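Local coordinates for protein L-ornithine 5-monooxygenase (Pseudomonas aeruginosa, PDB 3S5W) that hydroxylates the side-chain nitrogen of L-ornithine with FAD, NADPH and oxygen, the first step in making the hydroxamate siderophore pyoverdin, at residues 293-305 against 418-430. Sequence-based numbering, arbitrary orientation.
With FAD (flavin-adenine dinucleotide), chain C; ONH (N~5~-hydroxy-L-ornithine), chain E.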
loop_
_atom_site.group_PDB
_atom_site.type_symbol
_atom_site.label_atom_id
_atom_site.label_comp_id
_atom_site.label_asym_id
_atom_site.label_seq_id
_atom_site.Cartn_x
_atom_site.Cartn_y
_atom_site.Cartn_z
ATOM N N ARG A 293 1.451 -3.052 -23.084
ATOM C CA ARG A 293 1.184 -2.880 -21.633
ATOM C C ARG A 293 2.327 -2.134 -20.945
ATOM O O ARG A 293 2.084 -1.201 -20.170
ATOM C CB ARG A 293 0.998 -4.233 -20.920
ATOM C CG ARG A 293 -0.246 -5.042 -21.269
ATOM C CD ARG A 293 -0.174 -6.355 -20.494
ATOM N NE ARG A 293 -1.347 -7.211 -20.640
ATOM C CZ ARG A 293 -1.437 -8.433 -20.104
ATOM N NH1 ARG A 293 -0.420 -8.926 -19.408
ATOM N NH2 ARG A 293 -2.532 -9.157 -20.271
ATOM N N GLU A 294 3.575 -2.548 -21.213
ATOM C CA GLU A 294 4.731 -1.903 -20.598
ATOM C C GLU A 294 4.927 -0.452 -21.039
ATOM O O GLU A 294 5.371 0.378 -20.242
ATOM C CB GLU A 294 6.001 -2.738 -20.814
ATOM C CG GLU A 294 5.917 -4.070 -20.022
ATOM C CD GLU A 294 6.804 -5.167 -20.585
ATOM O OE1 GLU A 294 7.765 -4.826 -21.303
ATOM O OE2 GLU A 294 6.543 -6.377 -20.301
ATOM N N ARG A 295 4.613 -0.165 -22.301
ATOM C CA ARG A 295 4.642 1.200 -22.848
ATOM C C ARG A 295 3.618 2.121 -22.126
ATOM O O ARG A 295 3.968 3.235 -21.702
ATOM C CB ARG A 295 4.377 1.198 -24.373
ATOM C CG ARG A 295 4.772 2.525 -25.062
ATOM C CD ARG A 295 4.083 2.792 -26.411
ATOM N NE ARG A 295 2.614 2.781 -26.374
ATOM C CZ ARG A 295 1.823 3.731 -25.855
ATOM N NH1 ARG A 295 2.322 4.806 -25.255
ATOM N NH2 ARG A 295 0.508 3.580 -25.916
ATOM N N LEU A 296 2.374 1.661 -22.024
ATOM C CA LEU A 296 1.317 2.387 -21.278
ATOM C C LEU A 296 1.744 2.675 -19.842
ATOM O O LEU A 296 1.604 3.806 -19.360
ATOM C CB LEU A 296 -0.015 1.631 -21.306
ATOM C CG LEU A 296 -0.780 1.575 -22.641
ATOM C CD1 LEU A 296 -1.750 0.384 -22.644
ATOM C CD2 LEU A 296 -1.497 2.920 -22.962
ATOM N N LEU A 297 2.328 1.678 -19.178
ATOM C CA LEU A 297 2.750 1.872 -17.777
ATOM C C LEU A 297 3.876 2.880 -17.637
ATOM O O LEU A 297 3.884 3.666 -16.679
ATOM C CB LEU A 297 3.076 0.533 -17.088
ATOM C CG LEU A 297 1.847 -0.366 -16.906
ATOM C CD1 LEU A 297 2.251 -1.836 -16.662
ATOM C CD2 LEU A 297 0.936 0.130 -15.775
ATOM N N ARG A 298 4.837 2.852 -18.577
ATOM C CA ARG A 298 5.894 3.849 -18.639
ATOM C C ARG A 298 5.305 5.256 -18.904
ATOM O O ARG A 298 5.676 6.226 -18.220
ATOM C CB ARG A 298 6.868 3.476 -19.761
ATOM C CG ARG A 298 8.303 3.977 -19.622
ATOM C CD ARG A 298 9.316 2.938 -20.225
ATOM N NE ARG A 298 8.935 2.519 -21.583
ATOM C CZ ARG A 298 8.698 1.265 -21.982
ATOM N NH1 ARG A 298 8.829 0.235 -21.150
ATOM N NH2 ARG A 298 8.332 1.044 -23.233
ATOM N N GLU A 299 4.408 5.359 -19.895
ATOM C CA GLU A 299 3.803 6.656 -20.257
ATOM C C GLU A 299 3.131 7.343 -19.055
ATOM O O GLU A 299 3.195 8.554 -18.900
ATOM C CB GLU A 299 2.771 6.491 -21.382
ATOM C CG GLU A 299 2.231 7.851 -21.947
ATOM C CD GLU A 299 1.103 7.702 -22.989
ATOM O OE1 GLU A 299 0.921 6.594 -23.547
ATOM O OE2 GLU A 299 0.369 8.701 -23.253
ATOM N N TYR A 300 2.435 6.554 -18.244
ATOM C CA TYR A 300 1.619 7.089 -17.143
ATOM C C TYR A 300 2.253 6.868 -15.767
ATOM O O TYR A 300 1.571 6.951 -14.747
ATOM C CB TYR A 300 0.218 6.467 -17.202
ATOM C CG TYR A 300 -0.629 6.991 -18.356
ATOM C CD1 TYR A 300 -1.383 8.157 -18.207
ATOM C CD2 TYR A 300 -0.667 6.324 -19.590
ATOM C CE1 TYR A 300 -2.153 8.662 -19.249
ATOM C CE2 TYR A 300 -1.454 6.810 -20.642
ATOM C CZ TYR A 300 -2.192 7.984 -20.463
ATOM O OH TYR A 300 -2.979 8.491 -21.480
ATOM N N HIS A 301 3.554 6.577 -15.749
ATOM C CA HIS A 301 4.276 6.317 -14.504
ATOM C C HIS A 301 4.107 7.477 -13.509
ATOM O O HIS A 301 3.951 7.241 -12.303
ATOM C CB HIS A 301 5.770 6.096 -14.795
ATOM C CG HIS A 301 6.527 5.423 -13.688
ATOM N ND1 HIS A 301 7.566 6.034 -13.009
ATOM C CD2 HIS A 301 6.432 4.172 -13.178
ATOM C CE1 HIS A 301 8.064 5.196 -12.115
ATOM N NE2 HIS A 301 7.389 4.064 -12.195
ATOM N N ASN A 302 4.087 8.716 -14.028
ATOM C CA ASN A 302 4.022 9.911 -13.192
ATOM C C ASN A 302 2.632 10.272 -12.634
ATOM O O ASN A 302 2.453 11.327 -12.024
ATOM C CB ASN A 302 4.659 11.120 -13.923
ATOM C CG ASN A 302 3.741 11.736 -14.932
ATOM O OD1 ASN A 302 2.899 11.052 -15.527
ATOM N ND2 ASN A 302 3.875 13.064 -15.131
ATOM N N THR A 303 1.652 9.418 -12.868
ATOM C CA THR A 303 0.341 9.544 -12.183
ATOM C C THR A 303 0.434 8.914 -10.790
ATOM O O THR A 303 -0.416 9.134 -9.942
ATOM C CB THR A 303 -0.748 8.777 -12.931
ATOM O OG1 THR A 303 -0.369 7.395 -13.006
ATOM C CG2 THR A 303 -0.927 9.345 -14.342
ATOM N N ASN A 304 1.490 8.137 -10.549
ATOM C CA ASN A 304 1.543 7.383 -9.298
ATOM C C ASN A 304 2.892 7.182 -8.620
ATOM O O ASN A 304 2.926 6.962 -7.418
ATOM C CB ASN A 304 0.867 6.016 -9.477
ATOM C CG ASN A 304 0.552 5.334 -8.124
ATOM O OD1 ASN A 304 -0.191 5.886 -7.310
ATOM N ND2 ASN A 304 1.156 4.157 -7.870
ATOM N N TYR A 305 3.992 7.201 -9.365
ATOM C CA TYR A 305 5.290 6.852 -8.793
ATOM C C TYR A 305 6.279 7.995 -8.933
ATOM O O TYR A 305 6.290 8.671 -9.989
ATOM C CB TYR A 305 5.867 5.616 -9.514
ATOM C CG TYR A 305 5.046 4.368 -9.311
ATOM C CD1 TYR A 305 5.085 3.696 -8.081
ATOM C CD2 TYR A 305 4.257 3.837 -10.348
ATOM C CE1 TYR A 305 4.349 2.550 -7.867
ATOM C CE2 TYR A 305 3.496 2.670 -10.150
ATOM C CZ TYR A 305 3.557 2.032 -8.896
ATOM O OH TYR A 305 2.835 0.886 -8.639
ATOM N N SER A 418 -0.898 -7.303 -9.697
ATOM C CA SER A 418 -1.102 -7.468 -11.115
ATOM C C SER A 418 -1.148 -6.132 -11.858
ATOM O O SER A 418 -1.823 -6.009 -12.855
ATOM C CB SER A 418 -2.357 -8.317 -11.365
ATOM O OG SER A 418 -3.455 -7.792 -10.637
ATOM N N GLN A 419 -0.397 -5.150 -11.376
ATOM C CA GLN A 419 -0.228 -3.897 -12.133
ATOM C C GLN A 419 0.205 -4.137 -13.597
ATOM O O GLN A 419 -0.326 -3.480 -14.510
ATOM C CB GLN A 419 0.762 -2.978 -11.437
ATOM C CG GLN A 419 1.054 -1.666 -12.195
ATOM C CD GLN A 419 2.018 -0.826 -11.423
ATOM O OE1 GLN A 419 3.224 -0.851 -11.680
ATOM N NE2 GLN A 419 1.512 -0.116 -10.426
ATOM N N ALA A 420 1.144 -5.071 -13.806
ATOM C CA ALA A 420 1.659 -5.347 -15.174
ATOM C C ALA A 420 0.563 -5.672 -16.189
ATOM O O ALA A 420 0.673 -5.312 -17.363
ATOM C CB ALA A 420 2.755 -6.448 -15.168
ATOM N N SER A 421 -0.509 -6.303 -15.740
ATOM C CA SER A 421 -1.586 -6.730 -16.640
ATOM C C SER A 421 -2.898 -5.956 -16.498
ATOM O O SER A 421 -3.744 -5.980 -17.396
ATOM C CB SER A 421 -1.869 -8.225 -16.434
ATOM O OG SER A 421 -2.162 -8.537 -15.074
ATOM N N HIS A 422 -3.113 -5.349 -15.340
ATOM C CA HIS A 422 -4.416 -4.731 -15.035
ATOM C C HIS A 422 -4.335 -3.212 -14.831
ATOM O O HIS A 422 -5.361 -2.566 -14.699
ATOM C CB HIS A 422 -5.011 -5.342 -13.746
ATOM C CG HIS A 422 -5.448 -6.762 -13.901
ATOM N ND1 HIS A 422 -6.777 -7.134 -13.919
ATOM C CD2 HIS A 422 -4.733 -7.897 -14.063
ATOM C CE1 HIS A 422 -6.857 -8.450 -14.044
ATOM N NE2 HIS A 422 -5.632 -8.934 -14.150
ATOM N N GLY A 423 -3.137 -2.660 -14.764
ATOM C CA GLY A 423 -2.988 -1.222 -14.844
ATOM C C GLY A 423 -2.634 -0.553 -13.530
ATOM O O GLY A 423 -2.536 -1.208 -12.487
ATOM N N LEU A 424 -2.468 0.770 -13.594
ATOM C CA LEU A 424 -2.016 1.559 -12.443
ATOM C C LEU A 424 -3.005 1.619 -11.270
ATOM O O LEU A 424 -2.609 1.972 -10.147
ATOM C CB LEU A 424 -1.579 2.977 -12.901
ATOM C CG LEU A 424 -0.252 2.946 -13.674
ATOM C CD1 LEU A 424 -0.084 4.197 -14.521
ATOM C CD2 LEU A 424 0.931 2.823 -12.768
ATOM N N SER A 425 -4.270 1.255 -11.492
ATOM C CA SER A 425 -5.211 1.197 -10.389
ATOM C C SER A 425 -4.901 0.015 -9.447
ATOM O O SER A 425 -5.449 -0.074 -8.343
ATOM C CB SER A 425 -6.642 1.026 -10.911
ATOM O OG SER A 425 -7.076 2.213 -11.514
ATOM N N ASP A 426 -4.046 -0.902 -9.905
ATOM C CA ASP A 426 -3.977 -2.224 -9.237
ATOM C C ASP A 426 -3.593 -2.151 -7.764
ATOM O O ASP A 426 -4.195 -2.829 -6.940
ATOM C CB ASP A 426 -3.068 -3.187 -9.999
ATOM C CG ASP A 426 -3.277 -4.655 -9.558
ATOM O OD1 ASP A 426 -4.287 -5.252 -9.969
ATOM O OD2 ASP A 426 -2.448 -5.161 -8.780
ATOM N N THR A 427 -2.586 -1.348 -7.427
ATOM C CA THR A 427 -2.121 -1.224 -6.034
ATOM C C THR A 427 -2.834 -0.138 -5.217
ATOM O O THR A 427 -2.414 0.151 -4.093
ATOM C CB THR A 427 -0.617 -0.899 -5.979
ATOM O OG1 THR A 427 -0.392 0.421 -6.498
ATOM C CG2 THR A 427 0.186 -1.952 -6.778
ATOM N N LEU A 428 -3.882 0.466 -5.779
ATOM C CA LEU A 428 -4.488 1.670 -5.154
ATOM C C LEU A 428 -5.892 1.379 -4.656
ATOM O O LEU A 428 -6.349 0.231 -4.689
ATOM C CB LEU A 428 -4.516 2.829 -6.171
ATOM C CG LEU A 428 -3.182 3.254 -6.787
ATOM C CD1 LEU A 428 -3.412 4.373 -7.806
ATOM C CD2 LEU A 428 -2.189 3.714 -5.725
ATOM N N LEU A 429 -6.584 2.419 -4.183
ATOM C CA LEU A 429 -8.024 2.291 -3.858
ATOM C C LEU A 429 -8.924 2.399 -5.094
ATOM O O LEU A 429 -10.122 2.118 -5.012
ATOM C CB LEU A 429 -8.431 3.395 -2.855
ATOM C CG LEU A 429 -7.712 3.373 -1.530
ATOM C CD1 LEU A 429 -7.914 4.696 -0.786
ATOM C CD2 LEU A 429 -8.203 2.159 -0.666
ATOM N N SER A 430 -8.339 2.796 -6.238
ATOM C CA SER A 430 -9.079 3.247 -7.425
ATOM C C SER A 430 -10.257 2.406 -7.953
ATOM O O SER A 430 -11.314 2.940 -8.317
ATOM C CB SER A 430 -8.087 3.576 -8.589
ATOM O OG SER A 430 -7.027 4.415 -8.129
HETATM P PA FAD C . -2.938 -3.146 2.508
HETATM O O1A FAD C . -1.465 -2.977 2.496
HETATM O O2A FAD C . -3.743 -1.884 2.862
HETATM O O5B FAD C . -3.349 -4.305 3.570
HETATM C C5B FAD C . -2.609 -5.503 3.606
HETATM C C4B FAD C . -2.968 -6.134 4.940
HETATM O O4B FAD C . -2.365 -7.399 4.980
HETATM C C3B FAD C . -2.375 -5.332 6.095
HETATM O O3B FAD C . -3.404 -4.923 6.973
HETATM C C2B FAD C . -1.390 -6.297 6.768
HETATM O O2B FAD C . -1.472 -6.252 8.188
HETATM C C1B FAD C . -1.888 -7.630 6.297
HETATM N N9A FAD C . -0.875 -8.669 6.142
HETATM C C8A FAD C . 0.321 -8.607 5.434
HETATM N N7A FAD C . 0.902 -9.842 5.501
HETATM C C5A FAD C . 0.078 -10.661 6.210
HETATM C C6A FAD C . 0.178 -12.003 6.575
HETATM N N6A FAD C . 1.109 -12.794 6.018
HETATM N N1A FAD C . -0.852 -12.559 7.331
HETATM C C2A FAD C . -1.965 -11.837 7.711
HETATM N N3A FAD C . -2.068 -10.498 7.347
HETATM C C4A FAD C . -1.053 -9.933 6.610
HETATM N N1 FAD C . -3.912 4.430 -2.342
HETATM C C2 FAD C . -4.851 5.361 -2.767
HETATM O O2 FAD C . -5.654 5.072 -3.639
HETATM N N3 FAD C . -4.891 6.624 -2.213
HETATM C C4 FAD C . -4.020 6.994 -1.220
HETATM O O4 FAD C . -4.123 8.127 -0.718
HETATM C C4X FAD C . -3.053 6.063 -0.794
HETATM N N5 FAD C . -2.144 6.412 0.194
HETATM C C5X FAD C . -1.186 5.499 0.604
HETATM C C6 FAD C . -0.272 5.867 1.603
HETATM C C7 FAD C . 0.700 4.974 2.034
HETATM C C7M FAD C . 1.654 5.443 3.105
HETATM C C8 FAD C . 0.778 3.718 1.444
HETATM C C8M FAD C . 1.801 2.701 1.863
HETATM C C9 FAD C . -0.123 3.342 0.454
HETATM C C9A FAD C . -1.131 4.220 0.031
HETATM N N10 FAD C . -2.045 3.862 -0.967
HETATM C C10 FAD C . -2.989 4.794 -1.385
HETATM C "C1'" FAD C . -1.998 2.534 -1.657
HETATM C "C2'" FAD C . -2.478 1.348 -0.795
HETATM O "O2'" FAD C . -1.777 0.226 -1.340
HETATM C "C3'" FAD C . -3.980 1.165 -0.961
HETATM O "O3'" FAD C . -4.710 2.351 -0.587
HETATM C "C4'" FAD C . -4.517 0.009 -0.081
HETATM O "O4'" FAD C . -4.026 0.163 1.246
HETATM C "C5'" FAD C . -4.244 -1.411 -0.641
HETATM O "O5'" FAD C . -5.088 -2.304 0.061
HETATM P P FAD C . -4.708 -3.855 0.327
HETATM O O1P FAD C . -5.790 -4.375 1.240
HETATM O O2P FAD C . -4.546 -4.502 -1.022
HETATM O O3P FAD C . -3.307 -3.771 1.086
HETATM C C ONH E . -7.243 8.091 -9.084
HETATM N N ONH E . -5.385 9.666 -9.454
HETATM O O ONH E . -7.973 9.118 -9.207
HETATM C CA ONH E . -5.756 8.298 -9.018
HETATM C CB ONH E . -5.251 7.966 -7.609
HETATM C CD ONH E . -3.241 7.755 -6.201
HETATM N NE ONH E . -1.808 7.887 -6.256
HETATM C CG ONH E . -3.736 8.082 -7.592
HETATM O OZ ONH E . -1.145 8.071 -5.063
HETATM O OXT ONH E . -7.676 6.905 -9.016
#
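One wall of the hydroxyornithine pocket, beside the flavin, is built where Asn304 meets Leu428. Asn304 OD1 accepts a hydrogen bond from NE of the bound product at 2.8 Å, while Leu428 CD2 lies against the same oxygen and Leu428 CD1 against CG of the product. With CG anti to the backbone N (chi1 -165°), Asn304 sends its amide toward the ligand. The backbone O of Asn304 hydrogen-bonds to NADP. Two residues past Leu428, Ser430 OG donates a hydrogen bond to product OXT at 2.7 Å; Lys89 and Asn274 also hydrogen-bond the product. Two backbone groups fasten the flavin: Thr427 O accepts a hydrogen bond from FAD O2', and Leu429 N donates one to FAD O2 at 2.9 Å.

Behind this wall, Leu424 is wedged between the end of helix 290-299 and the loop that follows. Its CD1 packs on Tyr300 CB at 3.5 Å, its CG on Leu297 CD2, and its CD2 at the edge of the Tyr305 ring, 3.7 Å from CE2. Gln419, its chain fully extended, brings its amide to the same ring edge, the two planes 71° apart. As modelled, Gln419 NE2 points at Tyr305 OH near the ring plane, but 2.4 Å is too short for an ordinary N-H...O bond, so its detail is doubtful. Tyr300 O accepts two hydrogen bonds, from Thr303 N and from Thr303 OG1 at 2.6 Å, which tie down the turn after the helix.

Farther out, Arg293 lays one guanidinium face over Ser421 CB, 3.4 Å from NH1, with its charge paired to Glu395. Helix 290-299 is thus joined to the short helix 419-422, and the loops leading from them converge on flavin, NADP and product, as suits the active site of an N-hydroxylating flavoprotein monooxygenase.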